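Local coordinates for adherence and virulence protein A (Streptococcus pneumoniae, PDB 6PON) that binds fibronectin and probably contributes to the adherence and virulence of the pneumococcus, at residues Gln84-Glu89 with Ile102-Lys107; Met77-Tyr82 with Ile139-Lys144; Val94-Ile99 with Gln200-Asp205; Gln115-Ile120 with Val132-His137. All coordinates share one frame; numbering follows the deposited sequence.

In the fold
Contacts 1, 2 and 4 all involve one five-stranded antiparallel sheet, whose order follows the chain from strand 87-93 to strand 139-142. Contact 1 pairs the first two strands and contact 4 the third and fourth, with centres about 11 Å apart; Gln115 NE2 to Glu89 OE1 joins them. Contact 2, centred about 10 Å from contact 4 and 13 Å from contact 1, sets helix 74-83 against the last strand. Contact 3 lies at the far end of the hairpin begun in contact 1, where its turn meets the segment leading into helix 204-225; its centre is about 22 Å from that of contact 4, which it touches through Ile99. It borders the second subunit.

Contact 1 (Gln84-Glu89 with Ile102-Lys107); sequences QGALIE and ITVSNK
Glu89 CG lies anti to the carbonyl carbon (chi1 -82°), beside the backbone N, and the extended chain beyond it carries the carboxylate to Ser105 OG, which sits between its own backbone N and carbonyl carbon (chi1 52°). The hydroxyl donates to Glu89 OE2, with OG 2.7 Å from OE2, and comes from above the carboxylate plane. Gln115 NE2 of strand 113-121, on the far side of strand 99-107, holds OE1, so each carboxylate oxygen has a donor.

Asn106 works at the other end of the pairing. Its ND2 lies 2.9 Å from Gln84 O in a nearly straight bond (173°) and also reaches Tyr82 O, so one short amide ties down two carbonyls where helix 74-83 gives way to the strand. Gly85, with positive phi, suits the bend because it has no side chain to press on the preceding carbonyl.

Backbone bonds from Leu87 N to Ser105 O (2.9 Å) and Glu89 N to Thr103 O (2.7 Å) set the register. On the face opposite Leu87 and Ser105, Ile88 CG2 lies 4.2 Å from Ile102 CG2, and Ala86 CB 4.0 Å from Val104 CB. This is the open end of an antiparallel beta hairpin, strands 87-93 and 99-107.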
loop_
_atom_site.group_PDB
_atom_site.type_symbol
_atom_site.label_atom_id
_atom_site.label_comp_id
_atom_site.label_asym_id
_atom_site.label_seq_id
_atom_site.Cartn_x
_atom_site.Cartn_y
_atom_site.Cartn_z
ATOM N N GLN B 84 -46.932 -5.011 18.388
ATOM C CA GLN B 84 -47.178 -5.312 19.796
ATOM C C GLN B 84 -47.024 -6.807 20.067
ATOM O O GLN B 84 -47.813 -7.615 19.575
ATOM C CB GLN B 84 -48.570 -4.837 20.202
ATOM C CG GLN B 84 -48.873 -4.999 21.680
ATOM C CD GLN B 84 -47.995 -4.132 22.564
ATOM O OE1 GLN B 84 -48.001 -2.908 22.457
ATOM N NE2 GLN B 84 -47.228 -4.768 23.438
ATOM N N GLY B 85 -45.999 -7.188 20.826
ATOM C CA GLY B 85 -45.721 -8.589 21.072
ATOM C C GLY B 85 -44.967 -9.298 19.968
ATOM O O GLY B 85 -44.817 -10.524 20.029
ATOM N N ALA B 86 -44.482 -8.576 18.963
ATOM C CA ALA B 86 -43.889 -9.252 17.827
ATOM C C ALA B 86 -42.527 -9.841 18.194
ATOM O O ALA B 86 -41.865 -9.413 19.139
ATOM C CB ALA B 86 -43.759 -8.294 16.643
ATOM N N LEU B 87 -42.125 -10.853 17.435
ATOM C CA LEU B 87 -40.823 -11.479 17.577
ATOM C C LEU B 87 -39.895 -10.903 16.513
ATOM O O LEU B 87 -40.290 -10.742 15.355
ATOM C CB LEU B 87 -40.928 -12.999 17.434
ATOM C CG LEU B 87 -39.583 -13.718 17.302
ATOM C CD1 LEU B 87 -38.861 -13.721 18.641
ATOM C CD2 LEU B 87 -39.729 -15.133 16.756
ATOM N N ILE B 88 -38.678 -10.561 16.913
ATOM C CA ILE B 88 -37.722 -9.951 15.998
ATOM C C ILE B 88 -36.951 -11.072 15.318
ATOM O O ILE B 88 -36.172 -11.778 15.958
ATOM C CB ILE B 88 -36.795 -8.976 16.727
ATOM C CG1 ILE B 88 -37.594 -7.745 17.156
ATOM C CG2 ILE B 88 -35.645 -8.556 15.820
ATOM C CD1 ILE B 88 -36.846 -6.802 18.029
ATOM N N GLU B 89 -37.168 -11.242 14.017
ATOM C CA GLU B 89 -36.609 -12.412 13.357
ATOM C C GLU B 89 -35.221 -12.171 12.786
ATOM O O GLU B 89 -34.358 -13.045 12.896
ATOM C CB GLU B 89 -37.559 -12.898 12.266
ATOM C CG GLU B 89 -38.662 -13.762 12.860
ATOM C CD GLU B 89 -39.719 -14.153 11.862
ATOM O OE1 GLU B 89 -39.814 -13.507 10.789
ATOM O OE2 GLU B 89 -40.458 -15.117 12.163
ATOM N N ILE B 102 -35.890 -4.734 9.516
ATOM C CA ILE B 102 -36.152 -5.523 10.701
ATOM C C ILE B 102 -37.365 -6.375 10.376
ATOM O O ILE B 102 -38.480 -5.846 10.223
ATOM C CB ILE B 102 -36.419 -4.644 11.931
ATOM C CG1 ILE B 102 -35.201 -3.771 12.226
ATOM C CG2 ILE B 102 -36.842 -5.530 13.119
ATOM C CD1 ILE B 102 -35.440 -2.692 13.249
ATOM N N THR B 103 -37.163 -7.681 10.267
ATOM C CA THR B 103 -38.268 -8.580 9.986
ATOM C C THR B 103 -38.833 -9.106 11.297
ATOM O O THR B 103 -38.087 -9.474 12.217
ATOM C CB THR B 103 -37.835 -9.732 9.079
ATOM O OG1 THR B 103 -37.127 -9.200 7.963
ATOM C CG2 THR B 103 -39.034 -10.440 8.542
ATOM N N VAL B 104 -40.162 -9.108 11.381
ATOM C CA VAL B 104 -40.889 -9.512 12.575
ATOM C C VAL B 104 -42.032 -10.425 12.175
ATOM O O VAL B 104 -42.556 -10.372 11.059
ATOM C CB VAL B 104 -41.467 -8.321 13.362
ATOM C CG1 VAL B 104 -40.372 -7.348 13.727
ATOM C CG2 VAL B 104 -42.571 -7.651 12.540
ATOM N N SER B 105 -42.426 -11.255 13.123
ATOM C CA SER B 105 -43.599 -12.088 12.987
ATOM C C SER B 105 -44.438 -11.913 14.242
ATOM O O SER B 105 -43.910 -11.643 15.326
ATOM C CB SER B 105 -43.214 -13.555 12.766
ATOM O OG SER B 105 -42.308 -13.977 13.754
ATOM N N ASN B 106 -45.748 -12.057 14.081
ATOM C CA ASN B 106 -46.697 -11.823 15.158
ATOM C C ASN B 106 -47.944 -12.658 14.883
ATOM O O ASN B 106 -48.049 -13.346 13.861
ATOM C CB ASN B 106 -47.020 -10.328 15.270
ATOM C CG ASN B 106 -47.392 -9.907 16.677
ATOM O OD1 ASN B 106 -47.689 -10.739 17.529
ATOM N ND2 ASN B 106 -47.375 -8.601 16.928
ATOM N N LYS B 107 -48.883 -12.623 15.817
ATOM C CA LYS B 107 -50.217 -13.128 15.542
ATOM C C LYS B 107 -51.146 -11.941 15.333
ATOM O O LYS B 107 -50.830 -10.811 15.714
ATOM C CB LYS B 107 -50.720 -14.048 16.669
ATOM C CG LYS B 107 -50.628 -13.489 18.085
ATOM C CD LYS B 107 -51.381 -14.398 19.071
ATOM C CE LYS B 107 -50.594 -14.617 20.374
ATOM N NZ LYS B 107 -50.793 -13.550 21.404
#

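Contact 2 (Met77-Tyr82 with Ile139-Lys144); sequences MVLRKY and ILEVIK
Glu141, which turns its aliphatic part to Val78, has in OE2 an oxygen gripped by two donors. Val142 N reaches OE2 over 2.6 Å and uses the anti lone pair, and His145 NE2 bonds the same atom. CG is anti to the backbone N (chi1 -169°) and the chain bends at chi2, which folds the carboxylate back toward its own strand. Glutamate suits this place because its carboxylate can take the N-H of Val142 and His145 NE2 while its methylene groups pack on the helix.

No hydrogen bond crosses between residues 77-82 and 139-144; they meet by packing. Val78 CG1 lies 3.5 Å from both Glu141 CB and Leu140 O, and the Val78 and Glu141 side chains cross at about a right angle. Leu79 CD1 adds a second methyl, 3.9 Å from Glu141 CB.

The other half of the contact is a CH-pi interaction. Leu140 CD1 stands over the centre of the Tyr82 ring, 3.7 Å from the centroid and only 11° off the ring normal, while Leu140 CD2 lies toward the hydroxyl end, 3.3 Å from Tyr82 OH. The opposite face of the ring carries Lys81 CG, nearer the rim.

Leu140 and Glu141 both face Leu131, a classic beta bulge, and both send their side chains toward the helix. Helix 74-83 thus packs against strand 139-142, the last of the five-stranded sheet: Thr74 and Phe75 extend the contact along Glu141, and Tyr82 also touches Leu131 of strand 128-133.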
loop_
_atom_site.group_PDB
_atom_site.type_symbol
_atom_site.label_atom_id
_atom_site.label_comp_id
_atom_site.label_asym_id
_atom_site.label_seq_id
_atom_site.Cartn_x
_atom_site.Cartn_y
_atom_site.Cartn_z
ATOM N N MET B 77 -50.812 3.415 16.045
ATOM C CA MET B 77 -51.800 2.353 16.217
ATOM C C MET B 77 -51.668 1.298 15.131
ATOM O O MET B 77 -51.856 0.106 15.398
ATOM C CB MET B 77 -53.223 2.926 16.212
ATOM C CG MET B 77 -53.393 4.183 17.047
ATOM S SD MET B 77 -55.079 4.827 17.074
ATOM C CE MET B 77 -55.500 4.106 18.630
ATOM N N VAL B 78 -51.373 1.715 13.896
ATOM C CA VAL B 78 -51.106 0.744 12.834
ATOM C C VAL B 78 -49.842 -0.056 13.145
ATOM O O VAL B 78 -49.805 -1.274 12.958
ATOM C CB VAL B 78 -51.016 1.438 11.457
ATOM C CG1 VAL B 78 -50.695 0.420 10.351
ATOM C CG2 VAL B 78 -52.311 2.150 11.135
ATOM N N LEU B 79 -48.796 0.599 13.648
ATOM C CA LEU B 79 -47.597 -0.162 13.994
ATOM C C LEU B 79 -47.862 -1.100 15.162
ATOM O O LEU B 79 -47.362 -2.233 15.185
ATOM C CB LEU B 79 -46.418 0.775 14.304
ATOM C CG LEU B 79 -45.471 0.972 13.104
ATOM C CD1 LEU B 79 -46.191 1.619 11.926
ATOM C CD2 LEU B 79 -44.202 1.755 13.462
ATOM N N ARG B 80 -48.642 -0.650 16.151
ATOM C CA ARG B 80 -48.915 -1.515 17.292
ATOM C C ARG B 80 -49.685 -2.753 16.858
ATOM O O ARG B 80 -49.331 -3.878 17.233
ATOM C CB ARG B 80 -49.653 -0.737 18.373
ATOM C CG ARG B 80 -48.733 0.273 19.085
ATOM C CD ARG B 80 -49.472 1.000 20.173
ATOM N NE ARG B 80 -48.641 1.930 20.919
ATOM C CZ ARG B 80 -49.145 2.822 21.761
ATOM N NH1 ARG B 80 -50.458 2.880 21.938
ATOM N NH2 ARG B 80 -48.348 3.645 22.428
ATOM N N LYS B 81 -50.697 -2.566 16.009
ATOM C CA LYS B 81 -51.473 -3.677 15.475
ATOM C C LYS B 81 -50.585 -4.811 14.956
ATOM O O LYS B 81 -50.940 -5.985 15.097
ATOM C CB LYS B 81 -52.403 -3.150 14.371
ATOM C CG LYS B 81 -52.927 -4.224 13.449
ATOM C CD LYS B 81 -54.154 -3.781 12.671
ATOM C CE LYS B 81 -53.856 -2.599 11.789
ATOM N NZ LYS B 81 -54.991 -2.338 10.862
ATOM N N TYR B 82 -49.413 -4.496 14.397
ATOM C CA TYR B 82 -48.516 -5.548 13.922
ATOM C C TYR B 82 -47.334 -5.815 14.833
ATOM O O TYR B 82 -46.825 -6.939 14.842
ATOM C CB TYR B 82 -47.982 -5.220 12.528
ATOM C CG TYR B 82 -49.073 -5.127 11.507
ATOM C CD1 TYR B 82 -49.592 -6.264 10.895
ATOM C CD2 TYR B 82 -49.610 -3.902 11.172
ATOM C CE1 TYR B 82 -50.614 -6.168 9.942
ATOM C CE2 TYR B 82 -50.623 -3.790 10.241
ATOM C CZ TYR B 82 -51.121 -4.922 9.626
ATOM O OH TYR B 82 -52.135 -4.771 8.706
ATOM N N ILE B 139 -47.038 -0.916 1.842
ATOM C CA ILE B 139 -46.785 -0.135 3.048
ATOM C C ILE B 139 -48.007 -0.202 3.952
ATOM O O ILE B 139 -49.104 0.233 3.573
ATOM C CB ILE B 139 -46.437 1.316 2.702
ATOM C CG1 ILE B 139 -45.039 1.376 2.084
ATOM C CG2 ILE B 139 -46.529 2.210 3.959
ATOM C CD1 ILE B 139 -45.013 2.073 0.752
ATOM N N LEU B 140 -47.829 -0.755 5.152
ATOM C CA LEU B 140 -48.903 -0.704 6.133
ATOM C C LEU B 140 -49.043 0.697 6.722
ATOM O O LEU B 140 -50.161 1.155 6.992
ATOM C CB LEU B 140 -48.659 -1.748 7.220
ATOM C CG LEU B 140 -48.679 -3.193 6.694
ATOM C CD1 LEU B 140 -47.994 -4.164 7.681
ATOM C CD2 LEU B 140 -50.149 -3.644 6.334
ATOM N N GLU B 141 -47.929 1.399 6.905
ATOM C CA GLU B 141 -47.921 2.745 7.476
ATOM C C GLU B 141 -46.494 3.290 7.381
ATOM O O GLU B 141 -45.536 2.538 7.181
ATOM C CB GLU B 141 -48.454 2.725 8.921
ATOM C CG GLU B 141 -48.761 4.049 9.606
ATOM C CD GLU B 141 -49.397 5.139 8.740
ATOM O OE1 GLU B 141 -50.571 5.498 8.976
ATOM O OE2 GLU B 141 -48.703 5.705 7.866
ATOM N N VAL B 142 -46.363 4.607 7.480
ATOM C CA VAL B 142 -45.094 5.241 7.158
ATOM C C VAL B 142 -45.053 6.601 7.836
ATOM O O VAL B 142 -46.010 7.380 7.754
ATOM C CB VAL B 142 -44.889 5.359 5.635
ATOM C CG1 VAL B 142 -46.134 5.927 4.965
ATOM C CG2 VAL B 142 -43.696 6.241 5.328
ATOM N N ILE B 143 -43.937 6.897 8.507
ATOM C CA ILE B 143 -43.948 7.993 9.457
ATOM C C ILE B 143 -44.004 9.349 8.772
ATOM O O ILE B 143 -44.476 10.315 9.379
ATOM C CB ILE B 143 -42.745 7.874 10.402
ATOM C CG1 ILE B 143 -43.101 8.457 11.771
ATOM C CG2 ILE B 143 -41.501 8.534 9.792
ATOM C CD1 ILE B 143 -42.044 8.200 12.811
ATOM N N LYS B 144 -43.569 9.454 7.519
ATOM C CA LYS B 144 -43.701 10.695 6.758
ATOM C C LYS B 144 -44.422 10.385 5.452
ATOM O O LYS B 144 -43.804 9.894 4.503
ATOM C CB LYS B 144 -42.349 11.334 6.488
ATOM C CG LYS B 144 -42.029 12.470 7.438
ATOM C CD LYS B 144 -40.813 13.266 6.968
ATOM C CE LYS B 144 -39.526 12.541 7.271
ATOM N NZ LYS B 144 -38.383 13.072 6.467
#

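Contact 3 (Val94-Ile99 with Gln200-Asp205); sequences VENDRI and QGLGRD
Asn96 and Gln200 exchange amide and backbone groups across this contact. In Asn96, CG is anti to the backbone N (chi1 -158°), and the amide points ND2 at Gln200 O, 2.8 Å away. The bond is almost straight (177°), and the acceptor lies in the plane of the asparagine amide, while the donor is somewhat tilted from the carbonyl plane.

Gln200 replies with a fully stretched side chain: CG is anti to the backbone N and CD continues the zigzag (chi2 -173°). That length carries its carboxamide along the turn of residues 94-97. OE1 accepts a weak bond from Asn96 N at 3.4 Å and rests 3.5 Å from Glu95 CB; NE2 packs 3.3 Å from Asp97 CB, the two side chains crossing at about a right angle. Glutamine suits the place because its long chain ends in an amide that offers both an acceptor and a donor.

The turn is type II' from Val94 to Asp97, closed by Asp97 N to Val94 O, with Glu95 at the positive-phi corner and its OE2 turned to Asn172 ND2. Asp97 OD1 holds the next backbone, 2.7 Å from Arg98 N. Gly201, without a side chain, lets Asn96 O come to 3.1 Å from its CA in a CA-H...O contact, and at its positive phi a side chain would be crowded by the preceding carbonyl. Leu202 beyond it packs on Phe226 of the second subunit.

The direct bonds between the two segments, one strong and one weak, thus join neutral amides and backbone groups, so their strength should depend little on pH; Gln200 and Gly201 are also held by backbone bonds to Leu171 and Phe6.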
loop_
_atom_site.group_PDB
_atom_site.type_symbol
_atom_site.label_atom_id
_atom_site.label_comp_id
_atom_site.label_asym_id
_atom_site.label_seq_id
_atom_site.Cartn_x
_atom_site.Cartn_y
_atom_site.Cartn_z
ATOM N N VAL B 94 -29.151 -3.188 4.246
ATOM C CA VAL B 94 -29.147 -3.411 2.803
ATOM C C VAL B 94 -27.773 -3.028 2.275
ATOM O O VAL B 94 -27.429 -1.845 2.231
ATOM C CB VAL B 94 -30.241 -2.609 2.092
ATOM C CG1 VAL B 94 -30.234 -2.957 0.612
ATOM C CG2 VAL B 94 -31.597 -2.878 2.707
ATOM N N GLU B 95 -26.987 -4.020 1.872
ATOM C CA GLU B 95 -25.681 -3.775 1.239
ATOM C C GLU B 95 -24.853 -2.927 2.207
ATOM O O GLU B 95 -24.760 -3.279 3.395
ATOM C CB GLU B 95 -25.912 -3.170 -0.144
ATOM C CG GLU B 95 -26.208 -4.178 -1.237
ATOM C CD GLU B 95 -25.179 -5.328 -1.294
ATOM O OE1 GLU B 95 -25.585 -6.501 -1.098
ATOM O OE2 GLU B 95 -23.975 -5.068 -1.534
ATOM N N ASN B 96 -24.254 -1.818 1.766
ATOM C CA ASN B 96 -23.617 -0.861 2.661
ATOM C C ASN B 96 -24.316 0.487 2.586
ATOM O O ASN B 96 -23.714 1.523 2.861
ATOM C CB ASN B 96 -22.129 -0.698 2.354
ATOM C CG ASN B 96 -21.340 -0.156 3.545
ATOM O OD1 ASN B 96 -21.432 -0.683 4.652
ATOM N ND2 ASN B 96 -20.557 0.903 3.316
ATOM N N ASP B 97 -25.592 0.483 2.211
ATOM C CA ASP B 97 -26.361 1.712 2.152
ATOM C C ASP B 97 -26.922 2.031 3.538
ATOM O O ASP B 97 -26.814 1.236 4.473
ATOM C CB ASP B 97 -27.475 1.579 1.118
ATOM C CG ASP B 97 -27.940 2.920 0.566
ATOM O OD1 ASP B 97 -27.607 3.992 1.133
ATOM O OD2 ASP B 97 -28.667 2.891 -0.450
ATOM N N ARG B 98 -27.514 3.216 3.671
ATOM C CA ARG B 98 -28.073 3.675 4.945
ATOM C C ARG B 98 -29.543 3.266 5.074
ATOM O O ARG B 98 -30.449 4.092 5.180
ATOM C CB ARG B 98 -27.898 5.185 5.085
ATOM C CG ARG B 98 -26.425 5.662 5.284
ATOM C CD ARG B 98 -26.259 7.137 4.909
ATOM N NE ARG B 98 -26.823 7.298 3.576
ATOM C CZ ARG B 98 -27.286 8.436 3.071
ATOM N NH1 ARG B 98 -27.270 9.551 3.795
ATOM N NH2 ARG B 98 -27.808 8.441 1.851
ATOM N N ILE B 99 -29.763 1.950 5.072
ATOM C CA ILE B 99 -31.094 1.357 5.165
ATOM C C ILE B 99 -31.021 0.123 6.047
ATOM O O ILE B 99 -30.182 -0.757 5.815
ATOM C CB ILE B 99 -31.655 0.949 3.791
ATOM C CG1 ILE B 99 -31.483 2.076 2.788
ATOM C CG2 ILE B 99 -33.131 0.527 3.924
ATOM C CD1 ILE B 99 -32.070 1.778 1.469
ATOM N N GLN B 200 -20.014 2.565 -1.962
ATOM C CA GLN B 200 -21.304 2.806 -1.334
ATOM C C GLN B 200 -21.148 2.921 0.176
ATOM O O GLN B 200 -20.460 2.108 0.798
ATOM C CB GLN B 200 -22.244 1.649 -1.674
ATOM C CG GLN B 200 -23.638 1.766 -1.126
ATOM C CD GLN B 200 -24.436 0.497 -1.357
ATOM O OE1 GLN B 200 -23.875 -0.600 -1.391
ATOM N NE2 GLN B 200 -25.752 0.641 -1.524
ATOM N N GLY B 201 -21.800 3.918 0.765
ATOM C CA GLY B 201 -21.879 3.977 2.210
ATOM C C GLY B 201 -20.706 4.637 2.885
ATOM O O GLY B 201 -20.422 4.344 4.055
ATOM N N LEU B 202 -20.009 5.523 2.183
ATOM C CA LEU B 202 -18.843 6.222 2.706
ATOM C C LEU B 202 -19.223 7.684 2.888
ATOM O O LEU B 202 -19.403 8.404 1.902
ATOM C CB LEU B 202 -17.653 6.062 1.759
ATOM C CG LEU B 202 -16.733 4.866 2.036
ATOM C CD1 LEU B 202 -17.503 3.595 2.360
ATOM C CD2 LEU B 202 -15.748 4.630 0.887
ATOM N N GLY B 203 -19.393 8.111 4.146
ATOM C CA GLY B 203 -19.510 9.524 4.443
ATOM C C GLY B 203 -18.200 10.235 4.166
ATOM O O GLY B 203 -17.176 9.619 3.879
ATOM N N ARG B 204 -18.220 11.569 4.259
ATOM C CA ARG B 204 -17.030 12.326 3.866
ATOM C C ARG B 204 -15.901 12.143 4.885
ATOM O O ARG B 204 -14.735 11.980 4.507
ATOM C CB ARG B 204 -17.391 13.805 3.644
ATOM C CG ARG B 204 -16.271 14.818 3.935
ATOM C CD ARG B 204 -16.676 16.312 3.780
ATOM N NE ARG B 204 -17.804 16.729 4.624
ATOM C CZ ARG B 204 -17.744 16.966 5.937
ATOM N NH1 ARG B 204 -16.612 16.782 6.620
ATOM N NH2 ARG B 204 -18.848 17.351 6.560
ATOM N N ASP B 205 -16.228 12.090 6.177
ATOM C CA ASP B 205 -15.183 11.853 7.169
ATOM C C ASP B 205 -14.585 10.459 7.026
ATOM O O ASP B 205 -13.359 10.297 7.060
ATOM C CB ASP B 205 -15.711 12.073 8.585
ATOM C CG ASP B 205 -16.941 11.220 8.922
ATOM O OD1 ASP B 205 -17.769 10.895 8.031
ATOM O OD2 ASP B 205 -17.079 10.891 10.122
#

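Contact 4 (Gln115-Ile120 with Val132-His137); sequences QATLII and VDKSSH
Thr117 and Val132 form the hydrogen-bonded pair at the heart of this contact: Thr117 N lies 2.8 Å from Val132 O, and Val132 N 2.9 Å from Thr117 O. Two residues along, the ladder stretches, for Lys134 N sits 3.3 Å from Gln115 O and well above the carbonyl plane, as strand 128-133 is already leaving the sheet.

Asp133 organises that departure. Its OD1 collects three good bonds: Ser135 OG at 2.7 Å from OD1 on the syn lone pair, Ser136 N at 3.0 Å nearly in line with the C-O bond of OD1, and Ser136 OG from above the carboxylate plane. The bond to a backbone N three residues on makes this an Asx motif. Aspartate suits it because a short carboxylate can fold onto the following amides, and the small serines bring hydroxyls within range; the donors would be expected to stabilise its negative charge.

Outside this, Gln115 and Lys134 lie side by side and point the same way, CB to CB 3.6 Å. Lys134 bends at chi2 (86°), and its CD passes 3.8 Å from Thr117 OG1. Gln115 sends NE2 to Glu89. On the face of Thr117 and Val132, Ile119 CD1 meets Val132 CG2 at 4.0 Å; both residues are buried, and their branched side chains cross at a slant.

The hairpin of strands 113-121 and 128-133 is flanked by its neighbours: Ala116 and Leu118 bond through their backbones to Val104 and Ile102 of strand 99-107, Val132 and Asp133 touch Ile139 and Leu140 of strand 139-142, and Tyr162 packs on Ile119 and Val132.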
loop_
_atom_site.group_PDB
_atom_site.type_symbol
_atom_site.label_atom_id
_atom_site.label_comp_id
_atom_site.label_asym_id
_atom_site.label_seq_id
_atom_site.Cartn_x
_atom_site.Cartn_y
_atom_site.Cartn_z
ATOM N N GLN B 115 -46.499 -11.539 9.135
ATOM C CA GLN B 115 -45.116 -11.079 9.042
ATOM C C GLN B 115 -45.071 -9.654 8.501
ATOM O O GLN B 115 -45.899 -9.260 7.678
ATOM C CB GLN B 115 -44.266 -11.970 8.129
ATOM C CG GLN B 115 -43.306 -12.918 8.852
ATOM C CD GLN B 115 -42.195 -13.497 7.935
ATOM O OE1 GLN B 115 -42.386 -13.680 6.728
ATOM N NE2 GLN B 115 -41.028 -13.767 8.518
ATOM N N ALA B 116 -44.082 -8.883 8.950
ATOM C CA ALA B 116 -43.916 -7.528 8.449
ATOM C C ALA B 116 -42.457 -7.124 8.572
ATOM O O ALA B 116 -41.691 -7.708 9.344
ATOM C CB ALA B 116 -44.825 -6.536 9.200
ATOM N N THR B 117 -42.076 -6.109 7.806
ATOM C CA THR B 117 -40.712 -5.588 7.815
ATOM C C THR B 117 -40.743 -4.124 8.228
ATOM O O THR B 117 -41.459 -3.320 7.620
ATOM C CB THR B 117 -40.050 -5.708 6.444
ATOM O OG1 THR B 117 -40.260 -7.020 5.910
ATOM C CG2 THR B 117 -38.547 -5.423 6.561
ATOM N N LEU B 118 -39.984 -3.780 9.261
ATOM C CA LEU B 118 -39.858 -2.399 9.703
ATOM C C LEU B 118 -38.577 -1.851 9.093
ATOM O O LEU B 118 -37.500 -2.397 9.335
ATOM C CB LEU B 118 -39.841 -2.316 11.230
ATOM C CG LEU B 118 -39.677 -0.939 11.881
ATOM C CD1 LEU B 118 -40.858 -0.033 11.580
ATOM C CD2 LEU B 118 -39.464 -1.092 13.374
ATOM N N ILE B 119 -38.699 -0.804 8.277
ATOM C CA ILE B 119 -37.608 -0.284 7.458
ATOM C C ILE B 119 -37.323 1.157 7.858
ATOM O O ILE B 119 -38.240 1.990 7.878
ATOM C CB ILE B 119 -37.945 -0.325 5.958
ATOM C CG1 ILE B 119 -38.349 -1.726 5.497
ATOM C CG2 ILE B 119 -36.776 0.251 5.142
ATOM C CD1 ILE B 119 -38.792 -1.783 4.016
ATOM N N ILE B 120 -36.049 1.466 8.124
ATOM C CA ILE B 120 -35.621 2.849 8.301
ATOM C C ILE B 120 -34.652 3.195 7.179
ATOM O O ILE B 120 -33.704 2.449 6.915
ATOM C CB ILE B 120 -34.995 3.116 9.689
ATOM C CG1 ILE B 120 -34.565 4.582 9.795
ATOM C CG2 ILE B 120 -33.788 2.184 9.996
ATOM C CD1 ILE B 120 -34.007 4.972 11.159
ATOM N N VAL B 132 -43.905 -2.476 6.360
ATOM C CA VAL B 132 -44.315 -3.044 5.088
ATOM C C VAL B 132 -44.771 -4.464 5.343
ATOM O O VAL B 132 -44.078 -5.220 6.032
ATOM C CB VAL B 132 -43.173 -3.012 4.058
ATOM C CG1 VAL B 132 -43.586 -3.726 2.790
ATOM C CG2 VAL B 132 -42.789 -1.590 3.771
ATOM N N ASP B 133 -45.936 -4.826 4.804
ATOM C CA ASP B 133 -46.390 -6.198 4.971
ATOM C C ASP B 133 -45.570 -7.126 4.098
ATOM O O ASP B 133 -45.373 -6.858 2.915
ATOM C CB ASP B 133 -47.855 -6.366 4.627
ATOM C CG ASP B 133 -48.280 -7.799 4.770
ATOM O OD1 ASP B 133 -48.129 -8.561 3.802
ATOM O OD2 ASP B 133 -48.701 -8.175 5.877
ATOM N N LYS B 134 -45.153 -8.249 4.676
ATOM C CA LYS B 134 -44.124 -9.081 4.061
ATOM C C LYS B 134 -44.639 -9.832 2.833
ATOM O O LYS B 134 -43.882 -10.040 1.872
ATOM C CB LYS B 134 -43.575 -10.052 5.106
ATOM C CG LYS B 134 -42.541 -11.027 4.598
ATOM C CD LYS B 134 -41.158 -10.434 4.644
ATOM C CE LYS B 134 -40.102 -11.468 4.296
ATOM N NZ LYS B 134 -38.778 -10.819 4.171
ATOM N N SER B 135 -45.913 -10.247 2.838
ATOM C CA SER B 135 -46.454 -10.990 1.703
ATOM C C SER B 135 -46.890 -10.051 0.582
ATOM O O SER B 135 -46.419 -10.166 -0.556
ATOM C CB SER B 135 -47.618 -11.874 2.152
ATOM O OG SER B 135 -48.422 -11.201 3.098
ATOM N N SER B 136 -47.770 -9.096 0.891
ATOM C CA SER B 136 -48.260 -8.175 -0.131
ATOM C C SER B 136 -47.209 -7.160 -0.579
ATOM O O SER B 136 -47.331 -6.626 -1.685
ATOM C CB SER B 136 -49.498 -7.441 0.386
ATOM O OG SER B 136 -49.175 -6.663 1.527
ATOM N N HIS B 137 -46.201 -6.874 0.250
ATOM C CA HIS B 137 -45.189 -5.844 -0.018
ATOM C C HIS B 137 -45.802 -4.440 -0.122
ATOM O O HIS B 137 -45.247 -3.540 -0.770
ATOM C CB HIS B 137 -44.365 -6.191 -1.257
ATOM C CG HIS B 137 -43.603 -7.473 -1.115
ATOM N ND1 HIS B 137 -42.543 -7.614 -0.243
ATOM C CD2 HIS B 137 -43.764 -8.681 -1.710
ATOM C CE1 HIS B 137 -42.075 -8.849 -0.316
ATOM N NE2 HIS B 137 -42.800 -9.517 -1.197
#